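PDB 3N29: carboxynorspermidine decarboxylase from Campylobacter jejuni subsp. jejuni 81116, which catalyses the pyridoxal-5'-phosphate-dependent decarboxylation of carboxynorspermidine, yielding the polyamine norspermidine. Local coordinates for residues H240-G245 with V274-G279; Y47-D52 with F79-A84. One frame throughout, in Å; residues are numbered along the deposited sequence.

Contact 1 of 2, residues H240-G245 with V274-G279; sequences HITKKG and VGWQTG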
loop_
_atom_site.group_PDB
_atom_site.type_symbol
_atom_site.label_atom_id
_atom_site.label_comp_id
_atom_site.label_asym_id
_atom_site.label_seq_id
_atom_site.Cartn_x
_atom_site.Cartn_y
_atom_site.Cartn_z
ATOM N N HIS A 240 19.496 14.756 0.180
ATOM C CA HIS A 240 18.608 15.236 -0.886
ATOM C C HIS A 240 19.515 15.957 -1.886
ATOM O O HIS A 240 19.317 17.140 -2.198
ATOM C CB HIS A 240 17.644 16.260 -0.244
ATOM C CG HIS A 240 16.259 16.245 -0.793
ATOM N ND1 HIS A 240 15.867 15.435 -1.830
ATOM C CD2 HIS A 240 15.135 16.895 -0.384
ATOM C CE1 HIS A 240 14.583 15.610 -2.071
ATOM N NE2 HIS A 240 14.107 16.483 -1.206
ATOM N N ILE A 241 20.487 15.230 -2.384
ATOM C CA ILE A 241 21.587 15.772 -3.163
ATOM C C ILE A 241 21.148 16.455 -4.442
ATOM O O ILE A 241 21.788 17.430 -4.915
ATOM C CB ILE A 241 22.596 14.639 -3.481
ATOM C CG1 ILE A 241 23.257 14.148 -2.189
ATOM C CG2 ILE A 241 23.741 15.150 -4.453
ATOM C CD1 ILE A 241 24.026 12.843 -2.316
ATOM N N THR A 242 20.077 15.954 -5.031
ATOM C CA THR A 242 19.654 16.434 -6.323
ATOM C C THR A 242 18.502 17.461 -6.223
ATOM O O THR A 242 18.029 17.960 -7.234
ATOM C CB THR A 242 19.198 15.279 -7.215
ATOM O OG1 THR A 242 18.142 14.558 -6.555
ATOM C CG2 THR A 242 20.359 14.366 -7.511
ATOM N N LYS A 243 18.121 17.833 -5.025
ATOM C CA LYS A 243 17.146 18.901 -4.852
ATOM C C LYS A 243 17.837 20.241 -5.026
ATOM O O LYS A 243 19.001 20.452 -4.607
ATOM C CB LYS A 243 16.503 18.854 -3.480
ATOM C CG LYS A 243 15.432 19.955 -3.236
ATOM C CD LYS A 243 14.438 19.556 -2.172
ATOM C CE LYS A 243 13.671 20.781 -1.547
ATOM N NZ LYS A 243 13.159 21.695 -2.612
ATOM N N LYS A 244 17.128 21.147 -5.661
ATOM C CA LYS A 244 17.693 22.459 -5.944
ATOM C C LYS A 244 18.033 23.114 -4.611
ATOM O O LYS A 244 17.266 23.047 -3.654
ATOM C CB LYS A 244 16.712 23.300 -6.815
ATOM C CG LYS A 244 15.341 23.574 -6.192
ATOM C CD LYS A 244 14.430 24.535 -7.082
ATOM C CE LYS A 244 12.923 24.606 -6.586
ATOM N NZ LYS A 244 12.252 23.258 -6.517
ATOM N N GLY A 245 19.211 23.708 -4.529
ATOM C CA GLY A 245 19.637 24.328 -3.280
ATOM C C GLY A 245 20.544 23.463 -2.395
ATOM O O GLY A 245 21.216 23.979 -1.494
ATOM N N VAL A 274 18.182 9.786 -6.421
ATOM C CA VAL A 274 18.262 9.261 -7.763
ATOM C C VAL A 274 16.997 9.526 -8.572
ATOM O O VAL A 274 17.075 9.930 -9.675
ATOM C CB VAL A 274 18.591 7.773 -7.754
ATOM C CG1 VAL A 274 18.618 7.233 -9.103
ATOM C CG2 VAL A 274 19.908 7.527 -7.082
ATOM N N GLY A 275 15.843 9.316 -7.955
ATOM C CA GLY A 275 14.560 9.447 -8.602
ATOM C C GLY A 275 13.884 10.796 -8.547
ATOM O O GLY A 275 12.873 10.978 -9.132
ATOM N N TRP A 276 14.490 11.740 -7.865
ATOM C CA TRP A 276 13.896 13.009 -7.570
ATOM C C TRP A 276 13.600 13.792 -8.835
ATOM O O TRP A 276 14.481 14.131 -9.573
ATOM C CB TRP A 276 14.827 13.829 -6.638
ATOM C CG TRP A 276 14.350 15.189 -6.340
ATOM C CD1 TRP A 276 14.771 16.334 -6.900
ATOM C CD2 TRP A 276 13.329 15.552 -5.432
ATOM N NE1 TRP A 276 14.086 17.382 -6.418
ATOM C CE2 TRP A 276 13.192 16.928 -5.499
ATOM C CE3 TRP A 276 12.499 14.840 -4.576
ATOM C CZ2 TRP A 276 12.267 17.605 -4.743
ATOM C CZ3 TRP A 276 11.600 15.512 -3.828
ATOM C CH2 TRP A 276 11.491 16.881 -3.910
ATOM N N GLN A 277 12.330 14.097 -9.014
ATOM C CA GLN A 277 11.849 14.846 -10.143
ATOM C C GLN A 277 12.286 14.239 -11.490
ATOM O O GLN A 277 12.614 14.937 -12.388
ATOM C CB GLN A 277 12.205 16.323 -10.025
ATOM C CG GLN A 277 11.628 16.933 -8.812
ATOM C CD GLN A 277 11.802 18.406 -8.672
ATOM O OE1 GLN A 277 12.611 19.014 -9.313
ATOM N NE2 GLN A 277 11.039 18.978 -7.788
ATOM N N THR A 278 12.299 12.931 -11.578
ATOM C CA THR A 278 12.568 12.255 -12.829
ATOM C C THR A 278 11.336 11.883 -13.651
ATOM O O THR A 278 11.461 11.462 -14.732
ATOM C CB THR A 278 13.419 10.991 -12.622
ATOM O OG1 THR A 278 12.722 10.046 -11.837
ATOM C CG2 THR A 278 14.689 11.330 -11.958
ATOM N N GLY A 279 10.150 11.967 -13.091
ATOM C CA GLY A 279 8.981 11.522 -13.816
ATOM C C GLY A 279 7.639 11.783 -13.180
ATOM O O GLY A 279 7.575 12.140 -12.053
HETATM O O HOH W 1 14.573 20.293 -6.929
#

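Contact 2 of 2, residues Y47-D52 with F79-A84; sequences YILEED and FAFSGA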
loop_
_atom_site.group_PDB
_atom_site.type_symbol
_atom_site.label_atom_id
_atom_site.label_comp_id
_atom_site.label_asym_id
_atom_site.label_seq_id
_atom_site.Cartn_x
_atom_site.Cartn_y
_atom_site.Cartn_z
ATOM N N TYR A 47 3.144 5.579 -15.234
ATOM C CA TYR A 47 4.245 6.325 -14.671
ATOM C C TYR A 47 5.278 6.494 -15.821
ATOM O O TYR A 47 5.647 5.477 -16.431
ATOM C CB TYR A 47 4.957 5.569 -13.553
ATOM C CG TYR A 47 4.127 5.176 -12.313
ATOM C CD1 TYR A 47 3.992 6.034 -11.265
ATOM C CD2 TYR A 47 3.468 3.949 -12.245
ATOM C CE1 TYR A 47 3.259 5.685 -10.154
ATOM C CE2 TYR A 47 2.750 3.593 -11.122
ATOM C CZ TYR A 47 2.597 4.488 -10.096
ATOM O OH TYR A 47 1.909 4.104 -8.918
ATOM N N ILE A 48 5.746 7.702 -16.062
ATOM C CA ILE A 48 6.664 7.967 -17.154
ATOM C C ILE A 48 7.964 8.579 -16.651
ATOM O O ILE A 48 8.011 9.694 -16.122
ATOM C CB ILE A 48 5.996 8.819 -18.238
ATOM C CG1 ILE A 48 4.670 8.210 -18.671
ATOM C CG2 ILE A 48 6.985 8.947 -19.466
ATOM C CD1 ILE A 48 3.960 9.037 -19.769
ATOM N N LEU A 49 8.990 7.784 -16.655
ATOM C CA LEU A 49 10.335 8.265 -16.258
ATOM C C LEU A 49 11.010 8.923 -17.435
ATOM O O LEU A 49 10.921 8.399 -18.556
ATOM C CB LEU A 49 11.149 7.116 -15.765
ATOM C CG LEU A 49 12.655 7.327 -15.493
ATOM C CD1 LEU A 49 12.820 8.054 -14.260
ATOM C CD2 LEU A 49 13.277 6.002 -15.243
ATOM N N GLU A 50 11.692 10.036 -17.181
ATOM C CA GLU A 50 12.324 10.812 -18.235
ATOM C C GLU A 50 13.819 10.584 -18.146
ATOM O O GLU A 50 14.429 10.914 -17.153
ATOM C CB GLU A 50 11.930 12.265 -18.155
ATOM C CG GLU A 50 10.430 12.481 -18.345
ATOM C CD GLU A 50 9.984 13.898 -18.025
ATOM O OE1 GLU A 50 10.557 14.863 -18.600
ATOM O OE2 GLU A 50 9.074 14.062 -17.195
ATOM N N GLU A 51 14.367 9.930 -19.167
ATOM C CA GLU A 51 15.786 9.600 -19.181
ATOM C C GLU A 51 16.668 10.810 -18.942
ATOM O O GLU A 51 17.616 10.742 -18.153
ATOM C CB GLU A 51 16.168 8.820 -20.457
ATOM C CG GLU A 51 17.637 8.545 -20.555
ATOM C CD GLU A 51 18.003 7.684 -21.772
ATOM O OE1 GLU A 51 17.112 7.283 -22.551
ATOM O OE2 GLU A 51 19.208 7.431 -21.914
ATOM N N ASP A 52 16.394 11.912 -19.640
ATOM C CA ASP A 52 17.194 13.111 -19.522
ATOM C C ASP A 52 17.291 13.616 -18.064
ATOM O O ASP A 52 18.342 14.082 -17.633
ATOM C CB ASP A 52 16.697 14.266 -20.424
ATOM C CG ASP A 52 16.984 14.032 -21.952
ATOM O OD1 ASP A 52 17.937 13.289 -22.300
ATOM O OD2 ASP A 52 16.193 14.552 -22.787
ATOM N N PHE A 79 13.641 3.600 -5.222
ATOM C CA PHE A 79 13.710 3.725 -6.667
ATOM C C PHE A 79 14.305 2.448 -7.230
ATOM O O PHE A 79 15.453 2.141 -6.923
ATOM C CB PHE A 79 14.575 4.925 -7.065
ATOM C CG PHE A 79 14.692 5.169 -8.534
ATOM C CD1 PHE A 79 13.754 5.918 -9.207
ATOM C CD2 PHE A 79 15.748 4.641 -9.273
ATOM C CE1 PHE A 79 13.901 6.176 -10.569
ATOM C CE2 PHE A 79 15.858 4.866 -10.670
ATOM C CZ PHE A 79 14.933 5.639 -11.297
ATOM N N ALA A 80 13.487 1.697 -7.989
ATOM C CA ALA A 80 13.933 0.421 -8.495
ATOM C C ALA A 80 13.471 0.262 -9.929
ATOM O O ALA A 80 13.096 -0.832 -10.334
ATOM C CB ALA A 80 13.396 -0.693 -7.597
ATOM N N PHE A 81 13.426 1.347 -10.695
ATOM C CA PHE A 81 12.739 1.317 -12.028
ATOM C C PHE A 81 13.530 0.412 -12.977
ATOM O O PHE A 81 14.622 0.755 -13.381
ATOM C CB PHE A 81 12.665 2.726 -12.565
ATOM C CG PHE A 81 11.667 2.930 -13.682
ATOM C CD1 PHE A 81 10.392 3.360 -13.419
ATOM C CD2 PHE A 81 12.032 2.729 -15.005
ATOM C CE1 PHE A 81 9.477 3.580 -14.469
ATOM C CE2 PHE A 81 11.141 2.949 -16.015
ATOM C CZ PHE A 81 9.852 3.369 -15.726
ATOM N N SER A 82 12.962 -0.742 -13.329
ATOM C CA SER A 82 13.749 -1.823 -13.914
ATOM C C SER A 82 14.348 -1.320 -15.227
ATOM O O SER A 82 15.526 -1.554 -15.528
ATOM C CB SER A 82 12.842 -3.028 -14.120
ATOM O OG SER A 82 11.821 -2.682 -15.019
ATOM N N GLY A 83 13.565 -0.537 -15.963
ATOM C CA GLY A 83 14.007 0.017 -17.229
ATOM C C GLY A 83 15.117 1.014 -17.186
ATOM O O GLY A 83 15.630 1.421 -18.228
ATOM N N ALA A 84 15.495 1.429 -15.995
ATOM C CA ALA A 84 16.477 2.490 -15.809
ATOM C C ALA A 84 17.721 1.967 -15.106
ATOM O O ALA A 84 18.641 2.709 -14.883
ATOM C CB ALA A 84 15.872 3.555 -14.949
#

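Contact 1 of 2, residues H240-G245 with V274-G279
Trp-276 reaches from the turn after helix 272-275 into the loop 240-245, and almost everything the two segments share runs along its side chain. Its CB starts beside a polar atom: Thr-242 OG1 is 3.4 Å from Trp-276 CB. That hydroxyl is hydrogen-bonded to Ala-273 O, which ties the loop to helix 272-275, just ahead of the tryptophan. With CG set anti to the backbone N (chi1 176°), the indole swings out across the loop. Trp-276 CD1 lies 3.7 Å from Thr-242 O. Trp-276 NE1 comes next, 3.8 Å from Lys-243 CA, with its N-H directed at water 1 in the ring plane; Trp-276 NE1 and the water oxygen are 3.0 Å apart. The same water accepts from Lys-244 N and gives a weak bond to Gln-277 OE1. Further out, CZ2 meets the aliphatic part of Lys-243, with Lys-243 CD 3.9 Å from Trp-276 CZ2. The six-membered ring takes the edge of His-240 on one face: His-240 CE1 stands 3.3 Å from Trp-276 CE3, and the planes are inclined at 75°, a T-shaped stack. Lys-243 CB covers a face of the imidazole, while Gln-277 CG lies against the opposite face of the indole. The side chain of His-240 is about 7 Å from the bound norspermidine, so the stack sits close to the pocket. Packing holds the faces of this partly exposed indole, but the polar link between the segments passes through solvent: one water, accepting from both Trp-276 NE1 and Lys-244 N, fixes the N-H edge.

Contact 2 of 2, residues Y47-D52 with F79-A84
Leu-49 is the bump here, and the hollow that takes it is built from Phe-79, Phe-81 and Ala-84. Each methyl has its own seat. CD2 sits on the face of the Phe-81 ring, 3.8 Å from the centroid and 24° off the normal, a CH-pi contact displaced toward the rim on the CD2 side: Leu-49 CD2 and Phe-81 CD2 are 3.5 Å apart. The same methyl also nests against Ala-84, with Leu-49 CD2 3.6 Å from Ala-84 CB, so it sits in the corner formed by a ring face and a methyl. Behind it, Leu-49 CB continues the contact along the ring, 4.0 Å from Phe-81 CZ, and the two side chains run antiparallel, alongside each other. CD1 turns instead to the edge of the other ring, where Leu-49 CD1 lies near the plane of Phe-79 at 4.3 Å from its CE1. Having CG anti to the backbone N (chi1 171°) carries the fork of Leu-49 into this hollow. Strand 46-50 belongs to the mixed sheet of the C-terminal domain, whereas 79-84 is the loop that follows strand 71-75, the first strand of the beta/alpha barrel; the leucine therefore joins the two domains of this decarboxylase fold. Ala-84 N donates to Phe-81 O at 2.8 Å, which holds these two lining residues close together, and it also lies at the edge of the Phe-81 ring. From the adjacent parallel strand 393-397, Leu-396 packs on Leu-49 and Leu-394 on Phe-81.

Along the chain, contact 2 (47-52 with 79-84) closes before contact 1 (240-245 with 274-279) opens, yet their centres are only 13 Å apart and they touch. Thr-278 O probably accepts a hydrogen bond from Glu-50 N at 2.8 Å, where the chain from helix 272-275 enters strand 279-290, the antiparallel neighbour of strand 46-50. Gly-275 and Val-274 also pack on Phe-79. Contact 2 uses the loop after the first barrel strand, contact 1 those after the seventh and eighth. Both lie near the seam between barrel and sheet, with the side chain of Phe-79 about 7 Å from pyridoxal-5'-phosphate and that of His-240 about 7 Å from norspermidine.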